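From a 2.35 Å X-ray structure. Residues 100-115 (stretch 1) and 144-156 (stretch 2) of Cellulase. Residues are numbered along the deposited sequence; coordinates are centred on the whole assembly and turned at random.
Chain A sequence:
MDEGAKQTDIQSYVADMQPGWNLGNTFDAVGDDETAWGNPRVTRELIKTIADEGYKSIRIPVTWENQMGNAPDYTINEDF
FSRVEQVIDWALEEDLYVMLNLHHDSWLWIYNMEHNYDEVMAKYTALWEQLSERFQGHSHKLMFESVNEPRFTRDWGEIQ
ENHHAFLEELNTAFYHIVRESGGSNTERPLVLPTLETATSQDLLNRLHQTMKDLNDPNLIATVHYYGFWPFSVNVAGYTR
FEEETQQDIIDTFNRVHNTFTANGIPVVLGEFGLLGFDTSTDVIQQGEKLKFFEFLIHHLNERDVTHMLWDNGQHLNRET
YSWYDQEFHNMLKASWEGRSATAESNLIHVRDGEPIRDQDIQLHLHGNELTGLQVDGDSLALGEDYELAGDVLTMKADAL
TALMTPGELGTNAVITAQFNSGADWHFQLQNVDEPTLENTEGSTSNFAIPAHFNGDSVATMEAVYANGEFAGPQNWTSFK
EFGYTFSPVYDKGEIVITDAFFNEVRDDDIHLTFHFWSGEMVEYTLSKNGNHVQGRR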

ATOM      1  N   LEU A 100      12.112 -11.459 -10.937  1.00 48.77           N
ATOM      2  CA  LEU A 100      13.230 -10.515 -11.058  1.00 37.97           C
ATOM      3  C   LEU A 100      12.998  -9.515 -12.198  1.00 39.88           C
ATOM      4  O   LEU A 100      12.511  -9.897 -13.267  1.00 45.23           O
ATOM      5  CB  LEU A 100      14.535 -11.274 -11.287  1.00 31.60           C
ATOM      6  CG  LEU A 100      15.799 -10.437 -11.472  1.00 40.19           C
ATOM      7  CD1 LEU A 100      16.170  -9.758 -10.171  1.00 39.80           C
ATOM      8  CD2 LEU A 100      16.953 -11.282 -11.994  1.00 42.93           C
ATOM      9  N   ASN A 101      13.339  -8.243 -11.983  1.00 40.56           N
ATOM     10  CA  ASN A 101      13.089  -7.229 -13.013  1.00 37.24           C
ATOM     11  C   ASN A 101      14.193  -6.203 -13.249  1.00 35.92           C
ATOM     12  O   ASN A 101      15.288  -6.305 -12.697  1.00 39.23           O
ATOM     13  CB  ASN A 101      11.786  -6.474 -12.700  1.00 30.73           C
ATOM     14  CG  ASN A 101      11.891  -5.519 -11.509  1.00 41.12           C
ATOM     15  OD1 ASN A 101      12.980  -5.150 -11.051  1.00 36.06           O
ATOM     16  ND2 ASN A 101      10.732  -5.093 -11.016  1.00 33.60           N
ATOM     17  N   LEU A 102      13.776  -5.143 -13.936  1.00 34.07           N
ATOM     18  CA  LEU A 102      14.517  -3.918 -14.157  1.00 38.49           C
ATOM     19  C   LEU A 102      13.498  -3.056 -13.400  1.00 43.17           C
ATOM     20  O   LEU A 102      12.305  -3.159 -13.686  1.00 40.35           O
ATOM     21  CB  LEU A 102      14.549  -3.552 -15.635  1.00 33.79           C
ATOM     22  CG  LEU A 102      15.196  -4.574 -16.573  1.00 47.79           C
ATOM     23  CD1 LEU A 102      15.089  -4.119 -18.020  1.00 45.36           C
ATOM     24  CD2 LEU A 102      16.648  -4.812 -16.187  1.00 30.80           C
ATOM     25  N   HIS A 103      13.937  -2.217 -12.482  1.00 35.44           N
ATOM     26  CA  HIS A 103      12.994  -1.424 -11.716  1.00 41.26           C
ATOM     27  C   HIS A 103      12.955   0.070 -11.970  1.00 35.14           C
ATOM     28  O   HIS A 103      12.249   0.499 -12.824  1.00 46.27           O
ATOM     29  CB  HIS A 103      13.137  -1.717 -10.236  1.00 31.84           C
ATOM     30  CG  HIS A 103      11.894  -1.482  -9.452  1.00 42.41           C
ATOM     31  ND1 HIS A 103      10.841  -2.356  -9.460  1.00 40.40           N
ATOM     32  CD2 HIS A 103      11.542  -0.481  -8.627  1.00 35.94           C
ATOM     33  CE1 HIS A 103       9.890  -1.899  -8.682  1.00 37.81           C
ATOM     34  NE2 HIS A 103      10.297  -0.767  -8.154  1.00 36.97           N
ATOM     35  N   HIS A 104      13.704   0.854 -11.231  1.00 29.23           N
ATOM     36  CA  HIS A 104      13.689   2.293 -11.407  1.00 44.41           C
ATOM     37  C   HIS A 104      14.313   2.733 -12.701  1.00 42.76           C
ATOM     38  O   HIS A 104      14.159   3.840 -13.130  1.00 44.78           O
ATOM     39  CB  HIS A 104      14.189   3.037 -10.190  1.00 33.35           C
ATOM     40  CG  HIS A 104      13.249   2.962  -9.044  1.00 47.01           C
ATOM     41  ND1 HIS A 104      11.908   3.201  -9.176  1.00 37.57           N
ATOM     42  CD2 HIS A 104      13.443   2.636  -7.754  1.00 37.04           C
ATOM     43  CE1 HIS A 104      11.321   3.040  -8.015  1.00 33.04           C
ATOM     44  NE2 HIS A 104      12.232   2.696  -7.137  1.00 37.76           N
ATOM     45  N   ASP A 105      15.018   1.816 -13.313  1.00 39.09           N
ATOM     46  CA  ASP A 105      15.593   2.061 -14.628  1.00 41.41           C
ATOM     47  C   ASP A 105      14.541   2.597 -15.589  1.00 41.72           C
ATOM     48  O   ASP A 105      14.857   3.321 -16.527  1.00 42.78           O
ATOM     49  CB  ASP A 105      16.204   0.780 -15.195  1.00 41.88           C
ATOM     50  CG  ASP A 105      17.258   0.190 -14.291  1.00 40.10           C
ATOM     51  OD1 ASP A 105      18.377   0.745 -14.246  1.00 41.23           O
ATOM     52  OD2 ASP A 105      16.972  -0.835 -13.633  1.00 47.60           O
ATOM     53  N   SER A 106      13.290   2.224 -15.346  1.00 37.52           N
ATOM     54  CA  SER A 106      12.169   2.689 -16.149  1.00 40.64           C
ATOM     55  C   SER A 106      12.110   4.212 -16.290  1.00 40.48           C
ATOM     56  O   SER A 106      11.954   4.719 -17.395  1.00 39.56           O
ATOM     57  CB  SER A 106      10.860   2.184 -15.551  1.00 32.00           C
ATOM     58  OG  SER A 106      10.685   2.685 -14.236  1.00 41.81           O
ATOM     59  N   TRP A 107      12.220   4.940 -15.180  1.00 40.86           N
ATOM     60  CA  TRP A 107      12.114   6.399 -15.241  1.00 46.46           C
ATOM     61  C   TRP A 107      13.491   7.060 -15.214  1.00 42.15           C
ATOM     62  O   TRP A 107      13.620   8.251 -15.494  1.00 52.55           O
ATOM     63  CB  TRP A 107      11.235   6.940 -14.101  1.00 35.99           C
ATOM     64  CG  TRP A 107      11.768   6.680 -12.716  1.00 48.48           C
ATOM     65  CD1 TRP A 107      11.513   5.591 -11.934  1.00 47.97           C
ATOM     66  CD2 TRP A 107      12.639   7.530 -11.951  1.00 40.00           C
ATOM     67  NE1 TRP A 107      12.175   5.705 -10.734  1.00 46.84           N
ATOM     68  CE2 TRP A 107      12.871   6.883 -10.718  1.00 51.00           C
ATOM     69  CE3 TRP A 107      13.241   8.768 -12.189  1.00 45.56           C
ATOM     70  CZ2 TRP A 107      13.685   7.438  -9.724  1.00 36.61           C
ATOM     71  CZ3 TRP A 107      14.046   9.318 -11.199  1.00 51.24           C
ATOM     72  CH2 TRP A 107      14.258   8.651  -9.980  1.00 49.68           C
ATOM     73  N   LEU A 108      14.496   6.268 -14.836  1.00 45.58           N
ATOM     74  CA  LEU A 108      15.904   6.674 -14.813  1.00 44.84           C
ATOM     75  C   LEU A 108      16.553   6.859 -16.200  1.00 58.68           C
ATOM     76  O   LEU A 108      17.297   7.814 -16.424  1.00 53.86           O
ATOM     77  CB  LEU A 108      16.727   5.684 -13.983  1.00 40.77           C
ATOM     78  CG  LEU A 108      16.322   5.528 -12.515  1.00 54.34           C
ATOM     79  CD1 LEU A 108      17.166   4.461 -11.836  1.00 36.39           C
ATOM     80  CD2 LEU A 108      16.436   6.855 -11.782  1.00 44.41           C
ATOM     81  N   TRP A 109      16.355   5.854 -17.069  1.00 41.99           N
ATOM     82  CA  TRP A 109      16.907   5.848 -18.438  1.00 42.18           C
ATOM     83  C   TRP A 109      16.145   5.087 -19.562  1.00 48.51           C
ATOM     84  O   TRP A 109      16.601   5.073 -20.706  1.00 45.42           O
ATOM     85  CB  TRP A 109      18.368   5.381 -18.409  1.00 37.50           C
ATOM     86  CG  TRP A 109      18.542   3.992 -17.873  1.00 40.71           C
ATOM     87  CD1 TRP A 109      18.744   3.636 -16.572  1.00 44.64           C
ATOM     88  CD2 TRP A 109      18.530   2.774 -18.626  1.00 40.68           C
ATOM     89  NE1 TRP A 109      18.858   2.271 -16.467  1.00 37.08           N
ATOM     90  CE2 TRP A 109      18.731   1.718 -17.714  1.00 42.55           C
ATOM     91  CE3 TRP A 109      18.368   2.473 -19.981  1.00 41.42           C
ATOM     92  CZ2 TRP A 109      18.774   0.385 -18.114  1.00 38.86           C
ATOM     93  CZ3 TRP A 109      18.412   1.148 -20.377  1.00 48.81           C
ATOM     94  CH2 TRP A 109      18.613   0.120 -19.447  1.00 40.97           C
ATOM     95  N   ILE A 110      15.006   4.467 -19.250  1.00 50.21           N
ATOM     96  CA  ILE A 110      14.195   3.735 -20.224  1.00 42.22           C
ATOM     97  C   ILE A 110      13.170   4.716 -20.791  1.00 39.97           C
ATOM     98  O   ILE A 110      12.824   4.697 -21.972  1.00 42.96           O
ATOM     99  CB  ILE A 110      13.466   2.544 -19.579  1.00 45.12           C
ATOM    100  CG1 ILE A 110      14.471   1.593 -18.927  1.00 41.03           C
ATOM    101  CG2 ILE A 110      12.626   1.810 -20.614  1.00 32.33           C
ATOM    102  CD1 ILE A 110      13.835   0.390 -18.268  1.00 41.59           C
ATOM    103  N   TYR A 111      12.708   5.575 -19.889  1.00 47.18           N
ATOM    104  CA  TYR A 111      11.743   6.651 -20.112  1.00 42.61           C
ATOM    105  C   TYR A 111      12.020   7.511 -21.354  1.00 56.77           C
ATOM    106  O   TYR A 111      11.104   8.091 -21.937  1.00 46.38           O
ATOM    107  CB  TYR A 111      11.738   7.511 -18.844  1.00 53.15           C
ATOM    108  CG  TYR A 111      10.933   8.785 -18.848  1.00 64.60           C
ATOM    109  CD1 TYR A 111       9.592   8.783 -18.471  1.00 68.88           C
ATOM    110  CD2 TYR A 111      11.531  10.004 -19.140  1.00 65.03           C
ATOM    111  CE1 TYR A 111       8.853   9.954 -18.438  1.00 65.10           C
ATOM    112  CE2 TYR A 111      10.799  11.181 -19.108  1.00 79.25           C
ATOM    113  CZ  TYR A 111       9.461  11.148 -18.756  1.00 72.09           C
ATOM    114  OH  TYR A 111       8.727  12.310 -18.723  1.00 84.75           O
ATOM    115  N   ASN A 112      13.284   7.562 -21.762  1.00 48.79           N
ATOM    116  CA  ASN A 112      13.752   8.502 -22.773  1.00 49.21           C
ATOM    117  C   ASN A 112      13.929   7.897 -24.159  1.00 51.57           C
ATOM    118  O   ASN A 112      14.865   8.239 -24.873  1.00 65.40           O
ATOM    119  CB  ASN A 112      15.081   9.105 -22.325  1.00 50.86           C
ATOM    120  CG  ASN A 112      14.917  10.462 -21.699  1.00 70.53           C
ATOM    121  OD1 ASN A 112      15.090  11.486 -22.362  1.00 80.22           O
ATOM    122  ND2 ASN A 112      14.572  10.485 -20.414  1.00 75.47           N
HETATM  123  N   MSE A 113      13.030   7.011 -24.547  1.00 44.23           N
HETATM  124  CA  MSE A 113      13.252   6.228 -25.745  1.00 47.14           C
HETATM  125  C   MSE A 113      12.959   6.991 -27.028  1.00 54.24           C
HETATM  126  O   MSE A 113      13.649   6.808 -28.033  1.00 59.84           O
HETATM  127  CB  MSE A 113      12.409   4.966 -25.699  1.00 53.31           C
HETATM  128  CG  MSE A 113      13.108   3.804 -26.314  1.00 55.61           C
HETATM  129 SE   MSE A 113      12.081   2.229 -26.027  0.63 55.94          SE
HETATM  130  CE  MSE A 113      13.272   0.971 -26.884  1.00 57.10           C
ATOM    131  N   GLU A 114      11.935   7.834 -26.989  1.00 47.65           N
ATOM    132  CA  GLU A 114      11.567   8.665 -28.131  1.00 63.63           C
ATOM    133  C   GLU A 114      12.759   9.462 -28.667  1.00 63.13           C
ATOM    134  O   GLU A 114      12.936   9.594 -29.877  1.00 67.36           O
ATOM    135  CB  GLU A 114      10.433   9.614 -27.740  1.00 52.49           C
ATOM    136  CG  GLU A 114       9.855  10.419 -28.890  1.00 63.41           C
ATOM    137  CD  GLU A 114       8.602  11.183 -28.488  1.00 83.25           C
ATOM    138  OE1 GLU A 114       8.172  11.049 -27.322  1.00 73.79           O
ATOM    139  OE2 GLU A 114       8.047  11.920 -29.333  1.00 93.52           O
ATOM    140  N   HIS A 115      13.590   9.962 -27.760  1.00 48.07           N
ATOM    141  CA  HIS A 115      14.657  10.878 -28.130  1.00 50.37           C
ATOM    142  C   HIS A 115      16.044  10.296 -27.899  1.00 50.12           C
ATOM    143  O   HIS A 115      17.035  11.021 -27.909  1.00 62.36           O
ATOM    144  CB  HIS A 115      14.503  12.186 -27.351  1.00 48.82           C
ATOM    145  CG  HIS A 115      13.194  12.870 -27.585  1.00 53.97           C
ATOM    146  ND1 HIS A 115      12.611  12.954 -28.834  1.00 68.20           N
ATOM    147  CD2 HIS A 115      12.338  13.482 -26.733  1.00 58.24           C
ATOM    148  CE1 HIS A 115      11.462  13.595 -28.741  1.00 74.25           C
ATOM    149  NE2 HIS A 115      11.272  13.928 -27.475  1.00 77.28           N
ATOM    150  N   PHE A 144      11.078 -13.779 -15.058  1.00 46.43           N
ATOM    151  CA  PHE A 144      11.558 -12.437 -15.393  1.00 41.36           C
ATOM    152  C   PHE A 144      10.403 -11.518 -15.751  1.00 34.41           C
ATOM    153  O   PHE A 144       9.516 -11.927 -16.503  1.00 36.89           O
ATOM    154  CB  PHE A 144      12.526 -12.488 -16.580  1.00 39.20           C
ATOM    155  CG  PHE A 144      13.762 -13.305 -16.343  1.00 34.70           C
ATOM    156  CD1 PHE A 144      14.257 -13.505 -15.062  1.00 46.44           C
ATOM    157  CD2 PHE A 144      14.453 -13.855 -17.415  1.00 46.89           C
ATOM    158  CE1 PHE A 144      15.415 -14.251 -14.855  1.00 34.32           C
ATOM    159  CE2 PHE A 144      15.606 -14.600 -17.213  1.00 47.14           C
ATOM    160  CZ  PHE A 144      16.087 -14.797 -15.929  1.00 36.40           C
ATOM    161  N   GLU A 145      10.393 -10.289 -15.228  1.00 34.06           N
ATOM    162  CA  GLU A 145       9.482  -9.279 -15.771  1.00 37.52           C
ATOM    163  C   GLU A 145      10.277  -8.153 -16.424  1.00 45.06           C
ATOM    164  O   GLU A 145      11.287  -7.681 -15.885  1.00 35.61           O
ATOM    165  CB  GLU A 145       8.511  -8.717 -14.718  1.00 34.86           C
ATOM    166  CG  GLU A 145       9.145  -8.157 -13.497  1.00 47.47           C
ATOM    167  CD  GLU A 145       8.224  -7.251 -12.680  1.00 63.57           C
ATOM    168  OE1 GLU A 145       7.344  -6.569 -13.251  1.00 46.50           O
ATOM    169  OE2 GLU A 145       8.389  -7.226 -11.443  1.00 57.23           O
ATOM    170  N   SER A 146       9.797  -7.734 -17.591  1.00 35.27           N
ATOM    171  CA  SER A 146      10.563  -6.896 -18.511  1.00 41.78           C
ATOM    172  C   SER A 146      11.028  -5.575 -17.919  1.00 34.19           C
ATOM    173  O   SER A 146      12.204  -5.232 -18.017  1.00 45.77           O
ATOM    174  CB  SER A 146       9.735  -6.615 -19.759  1.00 39.71           C
ATOM    175  OG  SER A 146       8.545  -5.936 -19.407  1.00 40.46           O
ATOM    176  N   VAL A 147      10.099  -4.837 -17.319  1.00 35.08           N
ATOM    177  CA  VAL A 147      10.386  -3.509 -16.783  1.00 35.59           C
ATOM    178  C   VAL A 147       9.284  -3.090 -15.813  1.00 42.23           C
ATOM    179  O   VAL A 147       8.103  -3.338 -16.061  1.00 40.64           O
ATOM    180  CB  VAL A 147      10.517  -2.464 -17.916  1.00 40.85           C
ATOM    181  CG1 VAL A 147       9.394  -2.645 -18.940  1.00 33.61           C
ATOM    182  CG2 VAL A 147      10.529  -1.040 -17.362  1.00 35.48           C
ATOM    183  N   ASN A 148       9.662  -2.474 -14.698  1.00 36.51           N
ATOM    184  CA  ASN A 148       8.666  -2.015 -13.743  1.00 33.04           C
ATOM    185  C   ASN A 148       8.019  -0.720 -14.187  1.00 34.33           C
ATOM    186  O   ASN A 148       8.717   0.211 -14.571  1.00 39.64           O
ATOM    187  CB  ASN A 148       9.286  -1.819 -12.364  1.00 34.19           C
ATOM    188  CG  ASN A 148       8.272  -1.362 -11.340  1.00 43.83           C
ATOM    189  OD1 ASN A 148       7.412  -2.136 -10.923  1.00 44.63           O
ATOM    190  ND2 ASN A 148       8.353  -0.094 -10.939  1.00 35.29           N
ATOM    191  N   GLU A 149       6.689  -0.675 -14.123  1.00 33.01           N
ATOM    192  CA  GLU A 149       5.900   0.539 -14.372  1.00 48.91           C
ATOM    193  C   GLU A 149       6.410   1.399 -15.531  1.00 37.66           C
ATOM    194  O   GLU A 149       6.842   2.530 -15.320  1.00 45.44           O
ATOM    195  CB  GLU A 149       5.836   1.388 -13.092  1.00 35.53           C
ATOM    196  CG  GLU A 149       5.171   0.656 -11.926  1.00 51.42           C
ATOM    197  CD  GLU A 149       4.816   1.559 -10.746  1.00 63.56           C
ATOM    198  OE1 GLU A 149       5.209   2.746 -10.760  1.00 59.39           O
ATOM    199  OE2 GLU A 149       4.134   1.076  -9.810  1.00 47.21           O
ATOM    200  N   PRO A 150       6.356   0.862 -16.761  1.00 42.54           N
ATOM    201  CA  PRO A 150       6.876   1.576 -17.933  1.00 39.13           C
ATOM    202  C   PRO A 150       6.173   2.906 -18.172  1.00 42.49           C
ATOM    203  O   PRO A 150       4.945   2.959 -18.212  1.00 35.00           O
ATOM    204  CB  PRO A 150       6.597   0.610 -19.091  1.00 37.80           C
ATOM    205  CG  PRO A 150       6.346  -0.711 -18.458  1.00 48.47           C
ATOM    206  CD  PRO A 150       5.726  -0.414 -17.133  1.00 39.54           C
ATOM    207  N   ARG A 151       6.954   3.968 -18.324  1.00 42.65           N
ATOM    208  CA  ARG A 151       6.417   5.283 -18.646  1.00 40.65           C
ATOM    209  C   ARG A 151       7.384   5.951 -19.618  1.00 41.87           C
ATOM    210  O   ARG A 151       8.571   5.640 -19.619  1.00 44.66           O
ATOM    211  CB  ARG A 151       6.228   6.116 -17.374  1.00 47.63           C
ATOM    212  CG  ARG A 151       5.311   7.323 -17.516  1.00 69.13           C
ATOM    213  CD  ARG A 151       5.322   8.175 -16.247  1.00 71.68           C
ATOM    214  NE  ARG A 151       5.923   7.457 -15.131  1.00 71.72           N
ATOM    215  CZ  ARG A 151       7.009   7.863 -14.482  1.00 86.26           C
ATOM    216  NH1 ARG A 151       7.603   9.002 -14.817  1.00 81.24           N
ATOM    217  NH2 ARG A 151       7.487   7.133 -13.484  1.00 87.31           N
ATOM    218  N   PHE A 152       6.893   6.848 -20.462  1.00 44.44           N
ATOM    219  CA  PHE A 152       7.775   7.501 -21.422  1.00 51.17           C
ATOM    220  C   PHE A 152       7.530   8.992 -21.478  1.00 48.99           C
ATOM    221  O   PHE A 152       6.508   9.478 -20.996  1.00 46.36           O
ATOM    222  CB  PHE A 152       7.613   6.881 -22.810  1.00 45.99           C
ATOM    223  CG  PHE A 152       7.861   5.405 -22.830  1.00 51.78           C
ATOM    224  CD1 PHE A 152       9.148   4.907 -22.941  1.00 42.33           C
ATOM    225  CD2 PHE A 152       6.809   4.514 -22.706  1.00 40.05           C
ATOM    226  CE1 PHE A 152       9.380   3.546 -22.944  1.00 42.23           C
ATOM    227  CE2 PHE A 152       7.035   3.154 -22.709  1.00 42.67           C
ATOM    228  CZ  PHE A 152       8.322   2.667 -22.832  1.00 39.93           C
ATOM    229  N   THR A 153       8.488   9.701 -22.071  1.00 59.98           N
ATOM    230  CA  THR A 153       8.486  11.157 -22.128  1.00 54.85           C
ATOM    231  C   THR A 153       7.186  11.701 -22.676  1.00 54.20           C
ATOM    232  O   THR A 153       6.739  11.334 -23.763  1.00 53.28           O
ATOM    233  CB  THR A 153       9.638  11.703 -22.989  1.00 67.70           C
ATOM    234  OG1 THR A 153      10.851  11.012 -22.669  1.00 68.22           O
ATOM    235  CG2 THR A 153       9.823  13.194 -22.727  1.00 73.52           C
ATOM    236  N   ARG A 154       6.595  12.598 -21.902  1.00 60.37           N
ATOM    237  CA  ARG A 154       5.282  13.148 -22.196  1.00 66.74           C
ATOM    238  C   ARG A 154       5.354  14.368 -23.116  1.00 80.02           C
ATOM    239  O   ARG A 154       6.177  15.262 -22.909  1.00 79.64           O
ATOM    240  CB  ARG A 154       4.599  13.484 -20.874  1.00 61.61           C
ATOM    241  CG  ARG A 154       3.774  14.745 -20.801  1.00 71.68           C
ATOM    242  CD  ARG A 154       3.314  14.883 -19.358  1.00 71.89           C
ATOM    243  NE  ARG A 154       2.383  15.980 -19.124  1.00 78.30           N
ATOM    244  CZ  ARG A 154       1.550  16.016 -18.089  1.00 92.56           C
ATOM    245  NH1 ARG A 154       1.544  15.016 -17.217  1.00 84.93           N
ATOM    246  NH2 ARG A 154       0.725  17.043 -17.924  1.00 87.17           N
ATOM    247  N   ASP A 155       4.511  14.374 -24.147  1.00 90.45           N
ATOM    248  CA  ASP A 155       4.378  15.509 -25.064  1.00 86.35           C
ATOM    249  C   ASP A 155       2.928  15.971 -25.076  1.00 91.95           C
ATOM    250  O   ASP A 155       2.624  17.108 -24.728  1.00 86.87           O
ATOM    251  CB  ASP A 155       4.815  15.143 -26.488  1.00 87.70           C
ATOM    252  CG  ASP A 155       6.221  14.576 -26.548  1.00 96.91           C
ATOM    253  OD1 ASP A 155       7.002  14.807 -25.601  1.00 87.73           O
ATOM    254  OD2 ASP A 155       6.546  13.899 -27.549  1.00100.47           O
ATOM    255  N   TRP A 156       2.040  15.062 -25.474  1.00108.00           N
ATOM    256  CA  TRP A 156       0.602  15.325 -25.541  1.00109.22           C
ATOM    257  C   TRP A 156      -0.174  14.579 -24.457  1.00105.75           C
ATOM    258  O   TRP A 156      -1.158  13.881 -24.733  1.00107.97           O
ATOM    259  CB  TRP A 156       0.065  14.933 -26.912  1.00103.36           C
ATOM    260  CG  TRP A 156      -1.367  15.208 -27.084  1.00106.39           C
ATOM    261  CD1 TRP A 156      -1.935  16.369 -27.522  1.00 98.51           C
ATOM    262  CD2 TRP A 156      -2.433  14.298 -26.850  1.00116.67           C
ATOM    263  NE1 TRP A 156      -3.302  16.238 -27.567  1.00107.47           N
ATOM    264  CE2 TRP A 156      -3.631  14.972 -27.160  1.00114.68           C
ATOM    265  CE3 TRP A 156      -2.497  12.974 -26.407  1.00107.47           C
ATOM    266  CZ2 TRP A 156      -4.869  14.367 -27.038  1.00 97.27           C
ATOM    267  CZ3 TRP A 156      -3.719  12.382 -26.284  1.00 98.42           C
ATOM    268  CH2 TRP A 156      -4.892  13.073 -26.600  1.00 99.76           C
TER
HETATM  269  O   HOH W   1      10.020   2.375 -11.300  1.00 38.04           O
HETATM  270  O   HOH W   2      10.018   3.218 -18.900  1.00 40.47           O

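The two stretches first meet as parallel strands, with Leu100 paired to Phe144 and both side chains on the same face of the sheet. The carbonyl of Leu100 accepts a nearly straight hydrogen bond from the next residue along, Glu145 N to Leu100 O at 2.9 Å (165°), and Phe144 CA lies 3.4 Å from the same Leu100 O in a CA-H...O contact. Asn101 points toward stretch 2, and its amide serves two acceptors: Asn101 ND2 donates to His103 ND1 (3.2 Å) and, weakly, to Glu145 OE2 (3.2 Å). The backbone ladder continues past the strand, with Asn148 N donating to Leu102 O at 2.9 Å.

The CA-to-CB bond of His103 points away from stretch 2, yet the ring returns to it, and Asn148 ND2 lies over one face. The 3.5 Å between His103 NE2 and Asn148 ND2 is not a hydrogen bond, because the angle is poor. Polar bridging passes instead through water 1, which accepts from Asn148 ND2 (3.0 Å) and also bonds to His104 ND1 and Ser106 OG.

Within the helix, Ser106 packs its CB 3.1 Å from Asn148 O, while water 2 donates to Ser106 O (2.9 Å) and accepts from Arg151 N (3.2 Å), linking the two backbones. Ile110 adds an apolar contact, its CD1 3.7 Å from Val147 CG2.

Tyr111 loses more surface to the other stretch than any other residue here. Its carbonyl accepts twice from one residue, from Thr153 N at 3.1 Å and Thr153 OG1 at 3.0 Å, and one face of its ring is covered by Phe152 C and Thr153 CA. Met113 meets the Phe152 ring obliquely, its selenium 5.4 Å from the centroid. At Glu114 the contact turns unfavourable: Glu114 OE2 and Asp155 OD2, both acceptors of like charge, approach to 3.1 Å, although Asp155 is poorly ordered.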